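Local coordinates for protein Cwp19 (Clostridioides difficile, PDB 5OQ3) that probably cleaves peptidoglycan in the cell wall, the portion modelled here being its TIM-barrel glycoside hydrolase domain, at residues T55-N67 / A364-K378. Sequence-based numbering, arbitrary orientation.
Sequences TDLLDKLKSVGIN and AKDIANSTSIQKDLK
Val64 wedges between the two short helices of 364-378: CG1 lies 3.7 Å from Gln374 CB, while CG2 meets Ile367 CG2 at 3.8 Å and also packs on Leu377 CB. That split follows from chi1 of -53°, which sets CG1 beside the backbone N and CG2 between N and the carbonyl carbon. Next to it Leu61 crosses Ile367 at about a right angle (Leu61 CD2 to Ile367 CD1, 3.8 Å), and Ile66 meets the same Ile367 CD1 tip to tip. Farther along, Leu57 CD1 sits 3.9 Å from Ala368 CB.

At the outer edge Lys60, in the conformer described, one of two deposited, folds over the Gln374 amide, and its NZ gives Ala368 O a weak hydrogen bond (3.3 Å). Water 1 accepts from Gln374 NE2 and, in that conformer, from Lys60 NZ. Gln374 NE2 donates to Ile367 O (2.9 Å), with the acceptor in the amide plane, fixing the amide and tying helix 371-381 to helix 364-369. Ser370, N-cap of helix 371-381, accepts from Ile373 N through OG; a Schellman motif at Gly65 ends helix 47-63.

Leu57 and Leu61 also touch strand 27-32, which closes the TIM barrel against strand 356-361. Apolar packing thus joins helix 47-63 to the chain's last helices, with one weak direct polar bond between them.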
ATOM      1  N   THR A  55      21.070   1.433  -2.215  1.00 12.03           N
ATOM      2  CA  THR A  55      21.668   2.700  -1.780  1.00 11.73           C
ATOM      3  C   THR A  55      21.709   3.735  -2.898  1.00 13.62           C
ATOM      4  O   THR A  55      21.530   4.915  -2.668  1.00 14.99           O
ATOM      5  CB  THR A  55      23.042   2.530  -1.093  1.00 14.01           C
ATOM      6  OG1 THR A  55      23.906   1.818  -1.962  1.00 18.53           O
ATOM      7  CG2 THR A  55      22.892   1.785   0.215  1.00 14.73           C
ATOM      8  N   ASP A  56      21.971   3.282  -4.110  1.00 13.83           N
ATOM      9  CA  ASP A  56      21.944   4.185  -5.245  1.00 14.29           C
ATOM     10  C   ASP A  56      20.545   4.774  -5.445  1.00 15.16           C
ATOM     11  O   ASP A  56      20.394   5.958  -5.759  1.00 16.45           O
ATOM     12  CB  ASP A  56      22.342   3.443  -6.530  1.00 16.02           C
ATOM     13  CG  ASP A  56      23.853   3.188  -6.651  1.00 19.99           C
ATOM     14  OD1 ASP A  56      24.674   3.750  -5.859  1.00 22.76           O
ATOM     15  OD2 ASP A  56      24.199   2.425  -7.599  1.00 24.48           O
ATOM     16  N   LEU A  57      19.524   3.949  -5.254  1.00 13.63           N
ATOM     17  CA  LEU A  57      18.141   4.410  -5.362  1.00 12.83           C
ATOM     18  C   LEU A  57      17.845   5.451  -4.270  1.00 12.81           C
ATOM     19  O   LEU A  57      17.344   6.532  -4.560  1.00 14.15           O
ATOM     20  CB  LEU A  57      17.177   3.238  -5.378  1.00 14.30           C
ATOM     21  CG  LEU A  57      15.677   3.560  -5.427  1.00 15.35           C
ATOM     22  CD1 LEU A  57      15.358   4.327  -6.714  1.00 16.67           C
ATOM     23  CD2 LEU A  57      14.855   2.295  -5.328  1.00 16.89           C
ATOM     24  N   LEU A  58      18.197   5.157  -3.018  1.00 11.85           N
ATOM     25  CA  LEU A  58      17.947   6.136  -1.977  1.00 12.69           C
ATOM     26  C   LEU A  58      18.678   7.435  -2.232  1.00 12.91           C
ATOM     27  O   LEU A  58      18.155   8.513  -1.940  1.00 13.55           O
ATOM     28  CB  LEU A  58      18.358   5.597  -0.640  1.00 13.01           C
ATOM     29  CG  LEU A  58      17.561   4.452  -0.048  1.00 11.77           C
ATOM     30  CD1 LEU A  58      17.936   4.333   1.404  1.00 13.57           C
ATOM     31  CD2 LEU A  58      16.063   4.690  -0.145  1.00 13.50           C
ATOM     32  N   ASP A  59      19.920   7.333  -2.734  1.00 12.40           N
ATOM     33  CA  ASP A  59      20.661   8.561  -2.981  1.00 13.57           C
ATOM     34  C   ASP A  59      19.933   9.448  -3.997  1.00 13.83           C
ATOM     35  O   ASP A  59      19.854  10.655  -3.825  1.00 14.95           O
ATOM     36  CB  ASP A  59      22.066   8.268  -3.534  1.00 13.75           C
ATOM     37  CG  ASP A  59      23.026   7.685  -2.514  1.00 17.32           C
ATOM     38  OD1 ASP A  59      22.804   7.827  -1.292  1.00 20.15           O
ATOM     39  OD2 ASP A  59      24.061   7.139  -2.976  1.00 22.13           O
ATOM     40  N   LYS A  60      19.399   8.842  -5.042  1.00 13.39           N
ATOM     41  CA  LYS A  60      18.707   9.602  -6.067  0.54 15.16           C
ATOM     42  C   LYS A  60      17.398  10.201  -5.474  1.00 15.37           C
ATOM     43  O   LYS A  60      17.102  11.370  -5.694  1.00 16.14           O
ATOM     44  CB  LYS A  60      18.448   8.713  -7.287  0.54 19.02           C
ATOM     45  CG  LYS A  60      18.181   9.450  -8.598  0.54 22.50           C
ATOM     46  CD  LYS A  60      19.444   9.976  -9.294  0.54 25.09           C
ATOM     47  CE  LYS A  60      20.294   8.925 -10.041  0.54 27.88           C
ATOM     48  NZ  LYS A  60      19.700   8.398 -11.309  0.54 29.31           N
ATOM     49  N   LEU A  61      16.666   9.424  -4.676  1.00 13.48           N
ATOM     50  CA  LEU A  61      15.443   9.949  -4.056  1.00 13.02           C
ATOM     51  C   LEU A  61      15.751  11.113  -3.104  1.00 12.87           C
ATOM     52  O   LEU A  61      15.094  12.144  -3.154  1.00 13.68           O
ATOM     53  CB  LEU A  61      14.723   8.832  -3.323  1.00 12.92           C
ATOM     54  CG  LEU A  61      14.241   7.642  -4.161  1.00 13.44           C
ATOM     55  CD1 LEU A  61      13.669   6.550  -3.267  1.00 13.42           C
ATOM     56  CD2 LEU A  61      13.239   8.093  -5.198  1.00 14.19           C
ATOM     57  N   LYS A  62      16.775  10.942  -2.271  1.00 13.11           N
ATOM     58  CA  LYS A  62      17.118  11.980  -1.325  1.00 14.69           C
ATOM     59  C   LYS A  62      17.480  13.265  -2.072  1.00 16.11           C
ATOM     60  O   LYS A  62      17.134  14.374  -1.660  1.00 16.62           O
ATOM     61  CB  LYS A  62      18.233  11.550  -0.388  1.00 17.15           C
ATOM     62  CG  LYS A  62      18.578  12.674   0.549  1.00 22.97           C
ATOM     63  CD  LYS A  62      19.288  12.286   1.786  1.00 28.45           C
ATOM     64  CE  LYS A  62      19.320  13.461   2.748  1.00 31.43           C
ATOM     65  NZ  LYS A  62      20.336  13.182   3.787  1.00 36.07           N
ATOM     66  N   SER A  63      18.192  13.099  -3.187  1.00 14.81           N
ATOM     67  CA  SER A  63      18.645  14.248  -3.971  1.00 16.87           C
ATOM     68  C   SER A  63      17.541  15.151  -4.501  1.00 16.49           C
ATOM     69  O   SER A  63      17.816  16.325  -4.794  1.00 19.19           O
ATOM     70  CB  SER A  63      19.548  13.831  -5.147  1.00 18.05           C
ATOM     71  OG  SER A  63      18.790  13.369  -6.264  1.00 19.03           O
ATOM     72  N   VAL A  64      16.318  14.633  -4.611  1.00 17.43           N
ATOM     73  CA  VAL A  64      15.177  15.447  -5.083  1.00 16.25           C
ATOM     74  C   VAL A  64      14.231  15.862  -3.987  1.00 16.16           C
ATOM     75  O   VAL A  64      13.194  16.450  -4.267  1.00 18.65           O
ATOM     76  CB  VAL A  64      14.412  14.796  -6.251  1.00 19.55           C
ATOM     77  CG1 VAL A  64      15.397  14.439  -7.356  1.00 22.53           C
ATOM     78  CG2 VAL A  64      13.586  13.567  -5.825  1.00 20.56           C
ATOM     79  N   GLY A  65      14.556  15.519  -2.742  1.00 15.51           N
ATOM     80  CA  GLY A  65      13.742  15.928  -1.603  1.00 14.34           C
ATOM     81  C   GLY A  65      12.883  14.840  -0.960  1.00 11.80           C
ATOM     82  O   GLY A  65      12.149  15.108  -0.042  1.00 12.73           O
ATOM     83  N   ILE A  66      12.957  13.612  -1.439  1.00 11.21           N
ATOM     84  CA  ILE A  66      12.227  12.519  -0.791  1.00 10.22           C
ATOM     85  C   ILE A  66      12.774  12.289   0.613  1.00  9.69           C
ATOM     86  O   ILE A  66      13.985  12.192   0.830  1.00 12.73           O
ATOM     87  CB  ILE A  66      12.270  11.241  -1.640  1.00 11.14           C
ATOM     88  CG1 ILE A  66      11.636  11.442  -3.002  1.00 11.73           C
ATOM     89  CG2 ILE A  66      11.656  10.040  -0.915  1.00 11.30           C
ATOM     90  CD1 ILE A  66      10.166  11.773  -2.958  1.00 13.15           C
ATOM     91  N   ASN A  67      11.850  12.233   1.577  1.00  9.28           N
ATOM     92  CA  ASN A  67      12.193  12.052   2.983  1.00  9.36           C
ATOM     93  C   ASN A  67      11.715  10.771   3.606  1.00  9.10           C
ATOM     94  O   ASN A  67      12.044  10.490   4.767  1.00 10.35           O
ATOM     95  CB  ASN A  67      11.785  13.269   3.830  1.00  9.90           C
ATOM     96  CG  ASN A  67      10.274  13.529   3.842  1.00  9.75           C
ATOM     97  OD1 ASN A  67       9.460  12.614   3.686  1.00  9.34           O
ATOM     98  ND2 ASN A  67       9.896  14.826   4.033  1.00 10.72           N
ATOM     99  N   ALA A 364       9.235   4.885  -7.134  1.00 12.36           N
ATOM    100  CA  ALA A 364      10.629   5.312  -7.035  1.00 12.57           C
ATOM    101  C   ALA A 364      11.395   5.251  -8.345  1.00 14.37           C
ATOM    102  O   ALA A 364      12.177   6.175  -8.641  1.00 14.97           O
ATOM    103  CB  ALA A 364      11.339   4.491  -5.984  1.00 12.45           C
ATOM    104  N   LYS A 365      11.190   4.192  -9.138  1.00 13.81           N
ATOM    105  CA  LYS A 365      11.913   4.075 -10.401  1.00 15.62           C
ATOM    106  C   LYS A 365      11.647   5.254 -11.335  1.00 16.05           C
ATOM    107  O   LYS A 365      12.488   5.600 -12.180  1.00 17.70           O
ATOM    108  CB  LYS A 365      11.573   2.756 -11.101  1.00 15.51           C
ATOM    109  CG  LYS A 365      10.164   2.619 -11.672  1.00 20.44           C
ATOM    110  CD  LYS A 365      10.061   1.267 -12.387  1.00 28.03           C
ATOM    111  CE  LYS A 365       8.646   0.913 -12.790  1.00 36.46           C
ATOM    112  NZ  LYS A 365       8.109   1.844 -13.815  1.00 45.51           N
ATOM    113  N   ASP A 366      10.428   5.800 -11.251  1.00 14.26           N
ATOM    114  CA  ASP A 366      10.088   6.887 -12.173  1.00 15.18           C
ATOM    115  C   ASP A 366      10.889   8.142 -11.879  1.00 15.69           C
ATOM    116  O   ASP A 366      11.287   8.846 -12.777  1.00 17.48           O
ATOM    117  CB  ASP A 366       8.592   7.165 -12.130  1.00 17.30           C
ATOM    118  CG  ASP A 366       7.788   5.992 -12.605  1.00 15.17           C
ATOM    119  OD1 ASP A 366       7.943   5.559 -13.765  1.00 18.38           O
ATOM    120  OD2 ASP A 366       6.956   5.496 -11.829  1.00 15.76           O
ATOM    121  N   ILE A 367      11.137   8.381 -10.594  1.00 13.87           N
ATOM    122  CA  ILE A 367      12.032   9.456 -10.204  1.00 16.20           C
ATOM    123  C   ILE A 367      13.467   9.144 -10.653  1.00 18.49           C
ATOM    124  O   ILE A 367      14.128  10.010 -11.270  1.00 20.22           O
ATOM    125  CB  ILE A 367      11.987   9.663  -8.674  1.00 14.82           C
ATOM    126  CG1 ILE A 367      10.598  10.129  -8.232  1.00 14.04           C
ATOM    127  CG2 ILE A 367      13.012  10.712  -8.253  1.00 16.44           C
ATOM    128  CD1 ILE A 367      10.343  10.103  -6.739  1.00 13.92           C
ATOM    129  N   ALA A 368      13.924   7.938 -10.328  1.00 20.73           N
ATOM    130  CA  ALA A 368      15.302   7.538 -10.692  1.00 20.30           C
ATOM    131  C   ALA A 368      15.598   7.619 -12.191  1.00 21.45           C
ATOM    132  O   ALA A 368      16.712   7.978 -12.573  1.00 25.40           O
ATOM    133  CB  ALA A 368      15.617   6.144 -10.152  1.00 22.69           C
ATOM    134  N   ASN A 369      14.606   7.278 -13.016  1.00 21.18           N
ATOM    135  CA  ASN A 369      14.821   7.117 -14.467  1.00 24.09           C
ATOM    136  C   ASN A 369      14.547   8.384 -15.274  1.00 23.11           C
ATOM    137  O   ASN A 369      14.755   8.386 -16.479  1.00 31.46           O
ATOM    138  CB  ASN A 369      13.928   5.996 -15.047  1.00 27.93           C
ATOM    139  CG  ASN A 369      14.264   4.615 -14.509  1.00 31.97           C
ATOM    140  OD1 ASN A 369      15.309   4.413 -13.902  1.00 37.00           O
ATOM    141  ND2 ASN A 369      13.343   3.658 -14.700  1.00 37.49           N
ATOM    142  N   SER A 370      14.056   9.447 -14.637  1.00 24.21           N
ATOM    143  CA  SER A 370      13.675  10.665 -15.352  1.00 21.91           C
ATOM    144  C   SER A 370      14.344  11.933 -14.797  1.00 23.99           C
ATOM    145  O   SER A 370      14.063  12.369 -13.673  1.00 25.42           O
ATOM    146  CB  SER A 370      12.178  10.844 -15.291  1.00 22.71           C
ATOM    147  OG  SER A 370      11.830  12.108 -15.849  1.00 22.54           O
ATOM    148  N   THR A 371      15.204  12.533 -15.597  1.00 22.63           N
ATOM    149  CA  THR A 371      15.787  13.808 -15.236  1.00 23.58           C
ATOM    150  C   THR A 371      14.744  14.939 -15.103  1.00 20.94           C
ATOM    151  O   THR A 371      14.917  15.845 -14.293  1.00 22.87           O
ATOM    152  CB  THR A 371      16.868  14.241 -16.256  1.00 28.52           C
ATOM    153  OG1 THR A 371      16.309  14.202 -17.565  1.00 32.86           O
ATOM    154  CG2 THR A 371      18.042  13.304 -16.228  1.00 27.54           C
ATOM    155  N   SER A 372      13.683  14.895 -15.904  1.00 20.99           N
ATOM    156  CA  SER A 372      12.627  15.910 -15.824  1.00 22.02           C
ATOM    157  C   SER A 372      11.821  15.829 -14.529  1.00 19.32           C
ATOM    158  O   SER A 372      11.513  16.859 -13.911  1.00 21.51           O
ATOM    159  CB  SER A 372      11.687  15.849 -17.043  1.00 21.48           C
ATOM    160  OG  SER A 372      11.180  14.547 -17.273  1.00 28.57           O
ATOM    161  N   ILE A 373      11.488  14.599 -14.126  1.00 18.56           N
ATOM    162  CA  ILE A 373      10.819  14.399 -12.878  1.00 16.52           C
ATOM    163  C   ILE A 373      11.722  14.843 -11.721  1.00 15.76           C
ATOM    164  O   ILE A 373      11.257  15.515 -10.785  1.00 16.55           O
ATOM    165  CB  ILE A 373      10.347  12.926 -12.729  1.00 15.46           C
ATOM    166  CG1 ILE A 373       9.176  12.654 -13.665  1.00 16.49           C
ATOM    167  CG2 ILE A 373       9.879  12.721 -11.305  1.00 15.18           C
ATOM    168  CD1 ILE A 373       8.705  11.203 -13.737  1.00 18.52           C
ATOM    169  N   GLN A 374      12.996  14.490 -11.783  1.00 16.24           N
ATOM    170  CA  GLN A 374      13.937  14.923 -10.768  1.00 17.36           C
ATOM    171  C   GLN A 374      13.964  16.443 -10.635  1.00 18.02           C
ATOM    172  O   GLN A 374      13.891  16.987  -9.537  1.00 19.18           O
ATOM    173  CB  GLN A 374      15.331  14.392 -11.060  1.00 19.60           C
ATOM    174  CG  GLN A 374      15.486  12.903 -10.797  1.00 20.80           C
ATOM    175  CD  GLN A 374      16.770  12.363 -11.372  1.00 23.07           C
ATOM    176  OE1 GLN A 374      17.767  13.082 -11.438  1.00 30.31           O
ATOM    177  NE2 GLN A 374      16.751  11.100 -11.825  1.00 25.06           N
ATOM    178  N   LYS A 375      14.052  17.124 -11.768  1.00 18.88           N
ATOM    179  CA  LYS A 375      14.097  18.584 -11.767  1.00 20.57           C
ATOM    180  C   LYS A 375      12.816  19.199 -11.162  1.00 19.34           C
ATOM    181  O   LYS A 375      12.890  20.163 -10.392  1.00 20.60           O
ATOM    182  CB  LYS A 375      14.311  19.086 -13.215  1.00 23.51           C
ATOM    183  CG  LYS A 375      14.412  20.591 -13.378  1.00 30.54           C
ATOM    184  CD  LYS A 375      14.907  20.964 -14.779  1.00 34.45           C
ATOM    185  CE  LYS A 375      13.856  20.774 -15.865  1.00 41.22           C
ATOM    186  NZ  LYS A 375      13.090  22.031 -16.121  1.00 51.71           N
ATOM    187  N   ASP A 376      11.655  18.628 -11.509  1.00 18.85           N
ATOM    188  CA  ASP A 376      10.367  19.121 -10.981  1.00 19.32           C
ATOM    189  C   ASP A 376      10.255  18.923  -9.475  1.00 16.88           C
ATOM    190  O   ASP A 376       9.880  19.872  -8.747  1.00 18.37           O
ATOM    191  CB  ASP A 376       9.203  18.495 -11.724  1.00 20.87           C
ATOM    192  CG  ASP A 376       9.004  19.101 -13.122  1.00 21.73           C
ATOM    193  OD1 ASP A 376       9.502  20.200 -13.389  1.00 26.15           O
ATOM    194  OD2 ASP A 376       8.315  18.487 -13.931  1.00 26.85           O
ATOM    195  N   LEU A 377      10.628  17.740  -8.983  1.00 15.14           N
ATOM    196  CA  LEU A 377      10.583  17.523  -7.547  1.00 14.41           C
ATOM    197  C   LEU A 377      11.599  18.400  -6.814  1.00 15.43           C
ATOM    198  O   LEU A 377      11.270  18.961  -5.772  1.00 14.97           O
ATOM    199  CB  LEU A 377      10.728  16.035  -7.194  1.00 15.70           C
ATOM    200  CG  LEU A 377       9.382  15.286  -7.109  1.00 16.56           C
ATOM    201  CD1 LEU A 377       8.575  15.405  -8.381  1.00 17.37           C
ATOM    202  CD2 LEU A 377       9.606  13.829  -6.734  1.00 18.68           C
ATOM    203  N   LYS A 378      12.810  18.554  -7.357  1.00 17.77           N
ATOM    204  CA  LYS A 378      13.765  19.494  -6.752  1.00 20.36           C
ATOM    205  C   LYS A 378      13.151  20.881  -6.618  1.00 21.77           C
ATOM    206  O   LYS A 378      13.287  21.528  -5.579  1.00 25.35           O
ATOM    207  CB  LYS A 378      15.064  19.593  -7.558  1.00 25.22           C
ATOM    208  CG  LYS A 378      16.034  18.480  -7.247  1.00 31.47           C
ATOM    209  CD  LYS A 378      17.368  18.666  -7.962  1.00 37.71           C
ATOM    210  CE  LYS A 378      17.980  17.319  -8.306  1.00 40.75           C
ATOM    211  NZ  LYS A 378      19.228  17.443  -9.104  1.00 43.73           N
TER
HETATM  212  O   HOH W   1      19.059  10.055 -13.345  1.00 35.95           O
HETATM  213  O   HOH W   2      19.359  14.040  -8.763  1.00 44.89           O